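Local coordinates for protein alkaline phosphatase (PDB 2IUC) that probably hydrolyses phosphate monoesters at alkaline pH as a member of the alkaline phosphatase family, which works with two zinc ions and one magnesium ion, at residues A100-A105 and F141-L146; G305-A310 and I328-S333; E79-S84 and H337-I342; T197-F202 and T235-Q240. All coordinates share one frame; numbering follows the deposited sequence.

Contact 1: residues A100-A105 and F141-L146; sequences AAIGVA and FYAHAL. With MG (magnesium ion), chain F.
A single antiparallel bridge between Ile102 and Ala145, a hydrogen-bonded pair, ties two loops together beside a magnesium site separate from the zinc centre. Ile102 N donates to Ala145 O at 3.1 Å, and Ala145 N returns the bond to Ile102 O at 2.8 Å. One residue further on, a side chain takes over from the backbone: the His144 ring presents its edge to the other loop, and ND1 donates to Gly103 O at 2.8 Å, with the acceptor almost in the ring plane and an N-H...O angle of 172°. CG stands beside the backbone N (chi1 -64°), which brings the ND1 edge up to the Gly103 carbonyl. Glycine suits this place because its phi is positive and a CB would collide with Ala143 O and with the imidazole. The backbone carbonyl of His144 serves the metal, His144 O lying 2.5 Å from magnesium; three waters, Glu153 and Asp157 complete the shell. Ile102 adds an apolar patch, its CG2 resting 4.1 Å from Ala143 CB. The small Ala143 and Ala145 fit close against helix 151-157, Ala143 on Asp157 and Ala145 on Glu153, while Ile102 packs on Ala85 of helix 84-93 and Phe141 reaches strand 249-255.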
loop_
_atom_site.group_PDB
_atom_site.type_symbol
_atom_site.label_atom_id
_atom_site.label_comp_id
_atom_site.label_asym_id
_atom_site.label_seq_id
_atom_site.Cartn_x
_atom_site.Cartn_y
_atom_site.Cartn_z
ATOM N N ALA A 100 9.366 -6.495 21.863
ATOM C CA ALA A 100 10.635 -7.112 22.384
ATOM C C ALA A 100 10.617 -8.630 22.502
ATOM O O ALA A 100 11.662 -9.242 22.686
ATOM C CB ALA A 100 11.086 -6.463 23.756
ATOM N N ALA A 101 9.433 -9.274 22.461
ATOM C CA ALA A 101 9.404 -10.765 22.537
ATOM C C ALA A 101 10.029 -11.442 21.328
ATOM O O ALA A 101 9.743 -11.041 20.194
ATOM C CB ALA A 101 7.951 -11.324 22.664
ATOM N N ILE A 102 10.796 -12.503 21.564
ATOM C CA ILE A 102 11.365 -13.329 20.459
ATOM C C ILE A 102 10.759 -14.729 20.631
ATOM O O ILE A 102 11.104 -15.476 21.569
ATOM C CB ILE A 102 12.937 -13.418 20.537
ATOM C CG1 ILE A 102 13.644 -12.020 20.450
ATOM C CG2 ILE A 102 13.500 -14.431 19.484
ATOM C CD1 ILE A 102 13.347 -11.166 19.095
ATOM N N GLY A 103 9.823 -15.104 19.747
ATOM C CA GLY A 103 9.354 -16.475 19.733
ATOM C C GLY A 103 8.616 -16.879 20.977
ATOM O O GLY A 103 8.592 -18.071 21.320
ATOM N N VAL A 104 8.005 -15.938 21.675
ATOM C CA VAL A 104 7.242 -16.319 22.868
ATOM C C VAL A 104 5.905 -15.626 22.751
ATOM O O VAL A 104 5.846 -14.632 22.023
ATOM C CB VAL A 104 7.958 -15.930 24.233
ATOM C CG1 VAL A 104 9.253 -16.702 24.384
ATOM C CG2 VAL A 104 8.214 -14.460 24.295
ATOM N N ALA A 105 4.848 -16.158 23.406
ATOM C CA ALA A 105 3.494 -15.592 23.344
ATOM C C ALA A 105 3.356 -14.435 24.311
ATOM O O ALA A 105 4.333 -14.081 25.023
ATOM C CB ALA A 105 2.428 -16.666 23.665
ATOM N N PHE A 141 13.003 -16.379 14.101
ATOM C CA PHE A 141 12.903 -17.672 13.384
ATOM C C PHE A 141 13.586 -18.944 13.919
ATOM O O PHE A 141 13.247 -20.045 13.462
ATOM C CB PHE A 141 13.159 -17.497 11.870
ATOM C CG PHE A 141 12.133 -16.689 11.206
ATOM C CD1 PHE A 141 12.163 -15.317 11.305
ATOM C CD2 PHE A 141 11.063 -17.321 10.481
ATOM C CE1 PHE A 141 11.160 -14.540 10.689
ATOM C CE2 PHE A 141 10.041 -16.561 9.858
ATOM C CZ PHE A 141 10.068 -15.197 9.946
ATOM N N TYR A 142 14.494 -18.822 14.899
ATOM C CA TYR A 142 15.219 -19.924 15.446
ATOM C C TYR A 142 15.429 -19.880 16.988
ATOM O O TYR A 142 15.897 -20.868 17.514
ATOM C CB TYR A 142 16.605 -20.051 14.743
ATOM C CG TYR A 142 17.584 -18.917 15.074
ATOM C CD1 TYR A 142 18.310 -18.926 16.273
ATOM C CD2 TYR A 142 17.822 -17.905 14.184
ATOM C CE1 TYR A 142 19.246 -17.925 16.586
ATOM C CE2 TYR A 142 18.733 -16.853 14.486
ATOM C CZ TYR A 142 19.426 -16.882 15.710
ATOM O OH TYR A 142 20.329 -15.909 15.958
ATOM N N ALA A 143 15.056 -18.794 17.676
ATOM C CA ALA A 143 15.229 -18.651 19.163
ATOM C C ALA A 143 13.908 -18.373 19.864
ATOM O O ALA A 143 12.843 -18.137 19.212
ATOM C CB ALA A 143 16.226 -17.494 19.525
ATOM N N HIS A 144 13.966 -18.401 21.201
ATOM C CA HIS A 144 12.837 -18.165 22.007
ATOM C C HIS A 144 13.405 -17.446 23.223
ATOM O O HIS A 144 14.100 -18.075 24.028
ATOM C CB HIS A 144 12.209 -19.513 22.479
ATOM C CG HIS A 144 11.685 -20.343 21.345
ATOM N ND1 HIS A 144 10.522 -20.032 20.691
ATOM C CD2 HIS A 144 12.203 -21.424 20.709
ATOM C CE1 HIS A 144 10.343 -20.874 19.685
ATOM N NE2 HIS A 144 11.337 -21.742 19.678
ATOM N N ALA A 145 13.156 -16.153 23.335
ATOM C CA ALA A 145 13.782 -15.386 24.427
ATOM C C ALA A 145 12.817 -14.366 24.907
ATOM O O ALA A 145 11.922 -13.914 24.142
ATOM C CB ALA A 145 15.180 -14.743 23.977
ATOM N N LEU A 146 12.905 -14.005 26.197
ATOM C CA LEU A 146 11.918 -13.072 26.720
ATOM C C LEU A 146 12.049 -11.635 26.191
ATOM O O LEU A 146 11.081 -10.826 26.212
ATOM C CB LEU A 146 11.976 -13.022 28.283
ATOM C CG LEU A 146 11.552 -14.279 29.048
ATOM C CD1 LEU A 146 11.368 -13.910 30.575
ATOM C CD2 LEU A 146 10.310 -14.929 28.529
HETATM MG MG MG F . 16.135 -19.143 24.931
HETATM O O HOH W 1 17.281 -20.542 26.339
HETATM O O HOH W 2 14.468 -19.531 26.624
HETATM O O HOH W 3 15.114 -21.366 24.320
#

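Contact 2: residues G305-A310 and I328-S333; sequences GGFTLA and IGPSFS. Unlike the reference sequence in segment 328-333: Ser331 (reference Thr).
Gly306 O is gripped by two donors: a water at 2.6 Å, and Thr308 OG1 at 2.9 Å, which sits above the carbonyl plane. The same water accepts a hydrogen bond from Ser333 OG at 2.8 Å, so it bridges the two segments; Ser333 OG is also bonded to a polar side chain of another protein chain. The backbones run antiparallel, with Thr308 and Ser331 as a single hydrogen-bonded pair. Ser331 N meets Thr308 O in the carbonyl plane at 3.0 Å, and Thr308 N bonds back to Ser331 O. Gly329 N to Ala310 O, at 2.7 Å, and Ser333 N to Gly305 O add a rung at either end. An inverse gamma turn centred on Leu309 bends the first segment. Gly305 and Gly306 have positive phi, and a CB on either would strike Phe332 or Ser333. Phe307, its CG anti to the backbone N (chi1 169°), turns its ring edge toward the face of Phe332, an offset edge-to-face pair with centroids 5.6 Å apart and planes at 60°. Pro330 lies alongside, Pro330 CB being 3.7 Å from Phe307 CE1. Replacing Phe332 with an alanine would probably leave the Phe307 edge without its aromatic partner and open a gap against Ala267 and Leu270 of helix 267-291. Aromatic rings thus serve the side toward the helices, whereas the hydroxyls of Ser331 (threonine in the reference sequence) and Ser333 bond to the other chain, chemistry suited to a hairpin base at a subunit interface.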
loop_
_atom_site.group_PDB
_atom_site.type_symbol
_atom_site.label_atom_id
_atom_site.label_comp_id
_atom_site.label_asym_id
_atom_site.label_seq_id
_atom_site.Cartn_x
_atom_site.Cartn_y
_atom_site.Cartn_z
ATOM N N GLY A 305 10.152 5.856 10.131
ATOM C CA GLY A 305 10.540 7.215 9.732
ATOM C C GLY A 305 9.495 8.145 9.114
ATOM O O GLY A 305 9.801 9.334 8.938
ATOM N N GLY A 306 8.254 7.670 8.859
ATOM C CA GLY A 306 7.336 8.431 7.971
ATOM C C GLY A 306 7.991 8.897 6.678
ATOM O O GLY A 306 7.796 10.031 6.239
ATOM N N PHE A 307 8.835 8.049 6.083
ATOM C CA PHE A 307 9.547 8.377 4.813
ATOM C C PHE A 307 8.490 8.707 3.759
ATOM O O PHE A 307 7.466 7.956 3.644
ATOM C CB PHE A 307 10.405 7.153 4.378
ATOM C CG PHE A 307 10.998 7.228 2.979
ATOM C CD1 PHE A 307 12.232 7.872 2.765
ATOM C CD2 PHE A 307 10.358 6.592 1.902
ATOM C CE1 PHE A 307 12.830 7.858 1.543
ATOM C CE2 PHE A 307 10.901 6.607 0.619
ATOM C CZ PHE A 307 12.172 7.294 0.408
ATOM N N THR A 308 8.696 9.846 3.063
ATOM C CA THR A 308 7.714 10.423 2.085
ATOM C C THR A 308 8.441 10.851 0.825
ATOM O O THR A 308 9.507 11.521 0.912
ATOM C CB THR A 308 7.014 11.635 2.774
ATOM O OG1 THR A 308 6.335 11.115 3.926
ATOM C CG2 THR A 308 6.003 12.395 1.829
ATOM N N LEU A 309 7.913 10.492 -0.357
ATOM C CA LEU A 309 8.508 10.998 -1.625
ATOM C C LEU A 309 7.942 12.427 -1.951
ATOM O O LEU A 309 7.204 12.608 -2.903
ATOM C CB LEU A 309 8.311 9.946 -2.762
ATOM C CG LEU A 309 8.903 8.543 -2.488
ATOM C CD1 LEU A 309 8.339 7.574 -3.557
ATOM C CD2 LEU A 309 10.478 8.517 -2.574
ATOM N N ALA A 310 8.227 13.405 -1.061
ATOM C CA ALA A 310 7.713 14.765 -1.115
ATOM C C ALA A 310 8.354 15.503 -2.339
ATOM O O ALA A 310 9.436 15.070 -2.839
ATOM C CB ALA A 310 8.143 15.496 0.256
ATOM N N ILE A 328 11.561 14.864 -6.880
ATOM C CA ILE A 328 11.366 14.339 -5.496
ATOM C C ILE A 328 12.509 14.699 -4.496
ATOM O O ILE A 328 13.721 14.517 -4.794
ATOM C CB ILE A 328 11.126 12.819 -5.564
ATOM C CG1 ILE A 328 9.827 12.516 -6.348
ATOM C CG2 ILE A 328 11.132 12.146 -4.216
ATOM C CD1 ILE A 328 9.805 11.032 -6.724
ATOM N N GLY A 329 12.121 15.175 -3.312
ATOM C CA GLY A 329 13.066 15.395 -2.207
ATOM C C GLY A 329 12.561 14.612 -0.970
ATOM O O GLY A 329 11.582 15.031 -0.333
ATOM N N PRO A 330 13.101 13.396 -0.733
ATOM C CA PRO A 330 12.633 12.501 0.354
ATOM C C PRO A 330 12.697 13.152 1.736
ATOM O O PRO A 330 13.687 13.817 2.061
ATOM C CB PRO A 330 13.548 11.282 0.250
ATOM C CG PRO A 330 13.968 11.233 -1.175
ATOM C CD PRO A 330 14.091 12.718 -1.606
ATOM N N SER A 331 11.636 13.001 2.517
ATOM C CA SER A 331 11.569 13.653 3.848
ATOM C C SER A 331 11.047 12.640 4.867
ATOM O O SER A 331 10.647 11.579 4.484
ATOM C CB SER A 331 10.675 14.966 3.814
ATOM O OG SER A 331 9.282 14.612 3.577
ATOM N N PHE A 332 11.152 12.940 6.167
ATOM C CA PHE A 332 10.773 12.024 7.216
ATOM C C PHE A 332 10.067 12.830 8.261
ATOM O O PHE A 332 10.296 14.035 8.381
ATOM C CB PHE A 332 12.007 11.384 7.903
ATOM C CG PHE A 332 12.876 10.532 6.996
ATOM C CD1 PHE A 332 12.789 9.089 6.996
ATOM C CD2 PHE A 332 13.819 11.140 6.186
ATOM C CE1 PHE A 332 13.691 8.300 6.150
ATOM C CE2 PHE A 332 14.696 10.356 5.337
ATOM C CZ PHE A 332 14.639 8.967 5.365
ATOM N N SER A 333 9.235 12.186 9.047
ATOM C CA SER A 333 8.613 12.922 10.111
ATOM C C SER A 333 8.891 12.372 11.489
ATOM O O SER A 333 8.439 12.945 12.498
ATOM C CB SER A 333 7.121 13.009 9.850
ATOM O OG SER A 333 6.583 11.735 9.886
HETATM O O HOH W 4 6.143 11.884 7.093
#

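Contact 3: residues E79-S84 and H337-I342; sequences EDVTDS and HSATLI. With ZN (zinc ion), chain D; ZN (zinc ion), chain C.
Val81 and Ala339 bring the two backbones to 5.2 Å between CA atoms, the segments running 134° apart without a backbone hydrogen bond between them. The link is instead made by His337: its ND1 donates to Thr82 O at 2.9 Å, nearly straight at 168°, in the carbonyl plane and on a lone pair. With the proton on ND1, NE2 is left to bind one zinc ion at 2.0 Å, so the Thr82 carbonyl acts as a second-shell partner that fixes the rotation of the imidazole. Asp259 and His263 share that metal. Val81 packs against the stem of the histidine: its CG1, anti to the backbone N (chi1 -174°), presses on His337 CB at 3.4 Å, while CG2 faces Ala339 CB. This is the two-zinc centre of the alkaline phosphatase fold, with the probable phosphoserine nucleophile, Ser84, at the start of helix 84-93. Its OG binds the second zinc at 2.0 Å, together with Asp43, Asp301 and His302. Asp83 stands at the N-cap of that helix and suits it doubly: OD1 caps a backbone N and OD2 forms a salt bridge with Arg148. Thr82 OG1 bonds to Asp83 O, which probably helps hold the turn into the helix.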
loop_
_atom_site.group_PDB
_atom_site.type_symbol
_atom_site.label_atom_id
_atom_site.label_comp_id
_atom_site.label_asym_id
_atom_site.label_seq_id
_atom_site.Cartn_x
_atom_site.Cartn_y
_atom_site.Cartn_z
ATOM N N GLU A 79 0.640 -2.986 21.946
ATOM C CA GLU A 79 1.118 -1.676 21.453
ATOM C C GLU A 79 0.553 -1.459 20.047
ATOM O O GLU A 79 0.637 -2.389 19.178
ATOM C CB GLU A 79 2.670 -1.615 21.383
ATOM C CG GLU A 79 3.495 -1.645 22.772
ATOM C CD GLU A 79 4.005 -3.055 23.190
ATOM O OE1 GLU A 79 3.938 -4.063 22.407
ATOM O OE2 GLU A 79 4.532 -3.166 24.309
ATOM N N ASP A 80 0.053 -0.236 19.783
ATOM C CA ASP A 80 -0.374 0.121 18.434
ATOM C C ASP A 80 0.795 0.127 17.449
ATOM O O ASP A 80 0.648 -0.284 16.301
ATOM C CB ASP A 80 -1.102 1.438 18.376
ATOM C CG ASP A 80 -2.564 1.331 18.899
ATOM O OD1 ASP A 80 -3.167 0.238 18.903
ATOM O OD2 ASP A 80 -3.106 2.389 19.208
ATOM N N VAL A 81 1.910 0.628 17.907
ATOM C CA VAL A 81 3.159 0.541 17.099
ATOM C C VAL A 81 4.043 -0.654 17.519
ATOM O O VAL A 81 4.586 -0.723 18.660
ATOM C CB VAL A 81 3.905 1.913 17.126
ATOM C CG1 VAL A 81 5.165 1.980 16.183
ATOM C CG2 VAL A 81 2.885 3.070 16.849
ATOM N N THR A 82 4.290 -1.539 16.541
ATOM C CA THR A 82 5.031 -2.737 16.832
ATOM C C THR A 82 6.538 -2.438 16.767
ATOM O O THR A 82 6.948 -1.454 16.165
ATOM C CB THR A 82 4.717 -3.841 15.762
ATOM O OG1 THR A 82 5.271 -5.082 16.215
ATOM C CG2 THR A 82 5.395 -3.471 14.450
ATOM N N ASP A 83 7.342 -3.283 17.379
ATOM C CA ASP A 83 8.796 -3.308 17.050
ATOM C C ASP A 83 9.084 -4.528 16.174
ATOM O O ASP A 83 8.174 -5.328 15.860
ATOM C CB ASP A 83 9.675 -3.265 18.355
ATOM C CG ASP A 83 9.836 -4.630 19.047
ATOM O OD1 ASP A 83 8.963 -5.558 18.984
ATOM O OD2 ASP A 83 10.875 -4.786 19.709
ATOM N N SER A 84 10.338 -4.733 15.822
ATOM C CA SER A 84 10.669 -5.850 14.924
ATOM C C SER A 84 10.487 -7.222 15.567
ATOM O O SER A 84 10.309 -8.270 14.880
ATOM C CB SER A 84 12.153 -5.765 14.642
ATOM O OG SER A 84 12.340 -4.599 13.906
ATOM N N HIS A 337 9.107 3.883 14.502
ATOM C CA HIS A 337 8.234 3.029 13.660
ATOM C C HIS A 337 6.900 3.724 13.507
ATOM O O HIS A 337 6.592 4.697 14.232
ATOM C CB HIS A 337 8.059 1.646 14.342
ATOM C CG HIS A 337 9.340 0.858 14.449
ATOM N ND1 HIS A 337 9.413 -0.328 15.136
ATOM C CD2 HIS A 337 10.610 1.130 14.016
ATOM C CE1 HIS A 337 10.669 -0.780 15.109
ATOM N NE2 HIS A 337 11.386 0.052 14.371
ATOM N N SER A 338 6.137 3.298 12.507
ATOM C CA SER A 338 4.741 3.737 12.410
ATOM C C SER A 338 3.760 2.570 12.185
ATOM O O SER A 338 4.197 1.461 11.888
ATOM C CB SER A 338 4.583 4.837 11.357
ATOM O OG SER A 338 4.734 4.353 10.028
ATOM N N ALA A 339 2.454 2.856 12.292
ATOM C CA ALA A 339 1.451 1.814 12.387
ATOM C C ALA A 339 0.710 1.589 11.093
ATOM O O ALA A 339 -0.392 0.999 11.050
ATOM C CB ALA A 339 0.482 2.085 13.520
ATOM N N THR A 340 1.285 2.102 10.037
ATOM C CA THR A 340 0.600 1.939 8.728
ATOM C C THR A 340 0.364 0.439 8.472
ATOM O O THR A 340 1.206 -0.421 8.869
ATOM C CB THR A 340 1.319 2.691 7.575
ATOM O OG1 THR A 340 0.579 2.550 6.338
ATOM C CG2 THR A 340 2.775 2.236 7.409
ATOM N N LEU A 341 -0.724 0.109 7.758
ATOM C CA LEU A 341 -0.812 -1.213 7.149
ATOM C C LEU A 341 0.370 -1.386 6.197
ATOM O O LEU A 341 0.790 -0.424 5.601
ATOM C CB LEU A 341 -2.056 -1.375 6.310
ATOM C CG LEU A 341 -3.424 -1.336 6.971
ATOM C CD1 LEU A 341 -4.515 -1.621 5.920
ATOM C CD2 LEU A 341 -3.549 -2.235 8.079
ATOM N N ILE A 342 0.804 -2.628 5.961
ATOM C CA ILE A 342 2.027 -2.895 5.192
ATOM C C ILE A 342 1.641 -3.834 3.991
ATOM O O ILE A 342 0.864 -4.760 4.150
ATOM C CB ILE A 342 3.032 -3.614 6.104
ATOM C CG1 ILE A 342 3.620 -2.637 7.207
ATOM C CG2 ILE A 342 4.045 -4.404 5.285
ATOM C CD1 ILE A 342 4.415 -1.454 6.718
HETATM ZN ZN ZN D . 11.580 -3.776 12.225
HETATM ZN ZN ZN C . 13.356 -0.092 13.819
#

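Contact 4: residues T197-F202 and T235-Q240; sequences TGLTDF and TDLAIQ
Phe202 lays one face of its ring over Gln240, whose CB sits 3.8 Å from the ring centroid and only 10° off the normal, a CH-pi contact. The rest of the glutamine continues past the ring: OE1 comes within 3.6 Å of Phe202 CD2, with the amide and ring planes 35° apart, while CZ, at the ring's tip, lies near the backbone Gln240 O. The ring gets there because CG is anti to the backbone N (chi1 176°), which swings it out of the loop and over the helix. Gln240 suits this solvent-facing position, since its aliphatic stem can serve the ring while its amide belongs to the polar surface. One turn earlier, Leu237 slides its two branches into the bend of the loop. CD2 touches Phe202 CA at 3.5 Å and comes at the edge of the phenyl ring; CD1 lies 3.5 Å from Thr200 O and 3.8 Å from Leu199 CD2. A branched aliphatic residue fits well here, each methyl reaching a different part of the loop. Cutting Phe202 back to an alanine is likely to strip the Gln240 stem of its aromatic cover and leave that side chain freer to turn. No hydrogen bond crosses the contact. Leu199 continues the apolar layer to Phe230, Ala233 and Ala234 of the same helix and to Phe213 of strand 210-214. Such a loop, folded over a helix beside the edge strand 192-195 and its neighbour 210-214, is in keeping with an alpha/beta fold whose central sheet is flanked by helices.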
loop_
_atom_site.group_PDB
_atom_site.type_symbol
_atom_site.label_atom_id
_atom_site.label_comp_id
_atom_site.label_asym_id
_atom_site.label_seq_id
_atom_site.Cartn_x
_atom_site.Cartn_y
_atom_site.Cartn_z
ATOM N N THR A 197 34.950 -15.981 6.857
ATOM C CA THR A 197 35.737 -15.154 5.944
ATOM C C THR A 197 35.067 -14.515 4.693
ATOM O O THR A 197 35.289 -13.339 4.425
ATOM C CB THR A 197 37.173 -15.789 5.659
ATOM O OG1 THR A 197 37.447 -15.783 4.250
ATOM C CG2 THR A 197 37.338 -17.191 6.224
ATOM N N GLY A 198 34.276 -15.263 3.911
ATOM C CA GLY A 198 33.556 -14.716 2.789
ATOM C C GLY A 198 32.449 -15.692 2.382
ATOM O O GLY A 198 32.577 -16.899 2.633
ATOM N N LEU A 199 31.417 -15.199 1.695
ATOM C CA LEU A 199 30.526 -16.070 0.920
ATOM C C LEU A 199 31.305 -16.745 -0.177
ATOM O O LEU A 199 32.018 -16.114 -0.922
ATOM C CB LEU A 199 29.392 -15.326 0.226
ATOM C CG LEU A 199 28.105 -14.896 0.923
ATOM C CD1 LEU A 199 27.148 -14.434 -0.168
ATOM C CD2 LEU A 199 27.437 -15.966 1.743
ATOM N N THR A 200 31.165 -18.043 -0.262
ATOM C CA THR A 200 31.915 -18.815 -1.215
ATOM C C THR A 200 30.968 -19.259 -2.348
ATOM O O THR A 200 29.730 -19.086 -2.253
ATOM C CB THR A 200 32.397 -20.065 -0.504
ATOM O OG1 THR A 200 31.257 -20.656 0.116
ATOM C CG2 THR A 200 33.417 -19.694 0.564
ATOM N N ASP A 201 31.546 -19.836 -3.394
ATOM C CA ASP A 201 30.771 -20.546 -4.417
ATOM C C ASP A 201 29.948 -21.666 -3.790
ATOM O O ASP A 201 30.276 -22.203 -2.716
ATOM C CB ASP A 201 31.721 -21.113 -5.499
ATOM C CG ASP A 201 32.275 -20.030 -6.414
ATOM O OD1 ASP A 201 31.631 -18.964 -6.618
ATOM O OD2 ASP A 201 33.381 -20.210 -6.959
ATOM N N PHE A 202 28.932 -22.122 -4.494
ATOM C CA PHE A 202 28.149 -23.249 -3.989
ATOM C C PHE A 202 29.054 -24.559 -3.931
ATOM O O PHE A 202 28.921 -25.377 -3.036
ATOM C CB PHE A 202 26.946 -23.464 -4.900
ATOM C CG PHE A 202 26.174 -24.624 -4.523
ATOM C CD1 PHE A 202 25.670 -24.710 -3.228
ATOM C CD2 PHE A 202 25.969 -25.672 -5.422
ATOM C CE1 PHE A 202 24.953 -25.832 -2.834
ATOM C CE2 PHE A 202 25.231 -26.766 -5.022
ATOM C CZ PHE A 202 24.757 -26.853 -3.730
ATOM N N THR A 235 21.103 -15.654 -0.588
ATOM C CA THR A 235 19.798 -16.249 -0.777
ATOM C C THR A 235 19.893 -17.314 -1.902
ATOM O O THR A 235 19.417 -18.409 -1.746
ATOM C CB THR A 235 18.779 -15.181 -1.185
ATOM O OG1 THR A 235 18.575 -14.296 -0.060
ATOM C CG2 THR A 235 17.425 -15.859 -1.583
ATOM N N ASP A 236 20.543 -17.008 -3.015
ATOM C CA ASP A 236 20.856 -18.068 -3.973
ATOM C C ASP A 236 21.610 -19.270 -3.364
ATOM O O ASP A 236 21.306 -20.412 -3.709
ATOM C CB ASP A 236 21.697 -17.515 -5.119
ATOM C CG ASP A 236 20.903 -17.288 -6.344
ATOM O OD1 ASP A 236 19.849 -17.964 -6.479
ATOM O OD2 ASP A 236 21.330 -16.428 -7.138
ATOM N N LEU A 237 22.619 -19.049 -2.503
ATOM C CA LEU A 237 23.319 -20.180 -1.827
ATOM C C LEU A 237 22.382 -21.008 -0.987
ATOM O O LEU A 237 22.438 -22.241 -0.996
ATOM C CB LEU A 237 24.453 -19.728 -0.899
ATOM C CG LEU A 237 25.832 -19.487 -1.490
ATOM C CD1 LEU A 237 26.761 -19.081 -0.357
ATOM C CD2 LEU A 237 26.385 -20.671 -2.354
ATOM N N ALA A 238 21.547 -20.331 -0.204
ATOM C CA ALA A 238 20.594 -21.057 0.650
ATOM C C ALA A 238 19.695 -21.953 -0.243
ATOM O O ALA A 238 19.391 -23.080 0.092
ATOM C CB ALA A 238 19.720 -20.060 1.563
ATOM N N ILE A 239 19.279 -21.446 -1.393
ATOM C CA ILE A 239 18.331 -22.206 -2.231
ATOM C C ILE A 239 19.042 -23.420 -2.746
ATOM O O ILE A 239 18.558 -24.544 -2.617
ATOM C CB ILE A 239 17.723 -21.365 -3.399
ATOM C CG1 ILE A 239 16.793 -20.246 -2.872
ATOM C CG2 ILE A 239 17.022 -22.307 -4.437
ATOM C CD1 ILE A 239 16.634 -19.108 -3.901
ATOM N N GLN A 240 20.226 -23.220 -3.325
ATOM C CA GLN A 240 20.952 -24.379 -3.844
ATOM C C GLN A 240 21.323 -25.423 -2.812
ATOM O O GLN A 240 21.151 -26.627 -3.051
ATOM C CB GLN A 240 22.175 -23.910 -4.602
ATOM C CG GLN A 240 21.802 -23.141 -5.810
ATOM C CD GLN A 240 23.045 -22.867 -6.653
ATOM O OE1 GLN A 240 23.623 -23.778 -7.307
ATOM N NE2 GLN A 240 23.457 -21.630 -6.645
#

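How the contacts relate
Contacts 1 and 3 are buried and meet through Ala100 N and Asp83 OD1, probably hydrogen-bonded; contact 3 contains the start of helix 84-93, contact 1 packs on it through Ile102 and Phe141, and each has a histidine whose ND1 donates to a backbone carbonyl. They differ in the metal: contact 3 reaches two zinc ions, each through one side chain, contact 1 a magnesium through a backbone oxygen. Contact 2, partly buried, adjoins contact 3 in sequence and shares with it the approach of another protein chain, but relies on backbone rungs and aromatic packing. Contact 4, a surface contact away from the annotated sites, holds mainly by apolar and CH-pi contacts, with no hydrogen bond across it.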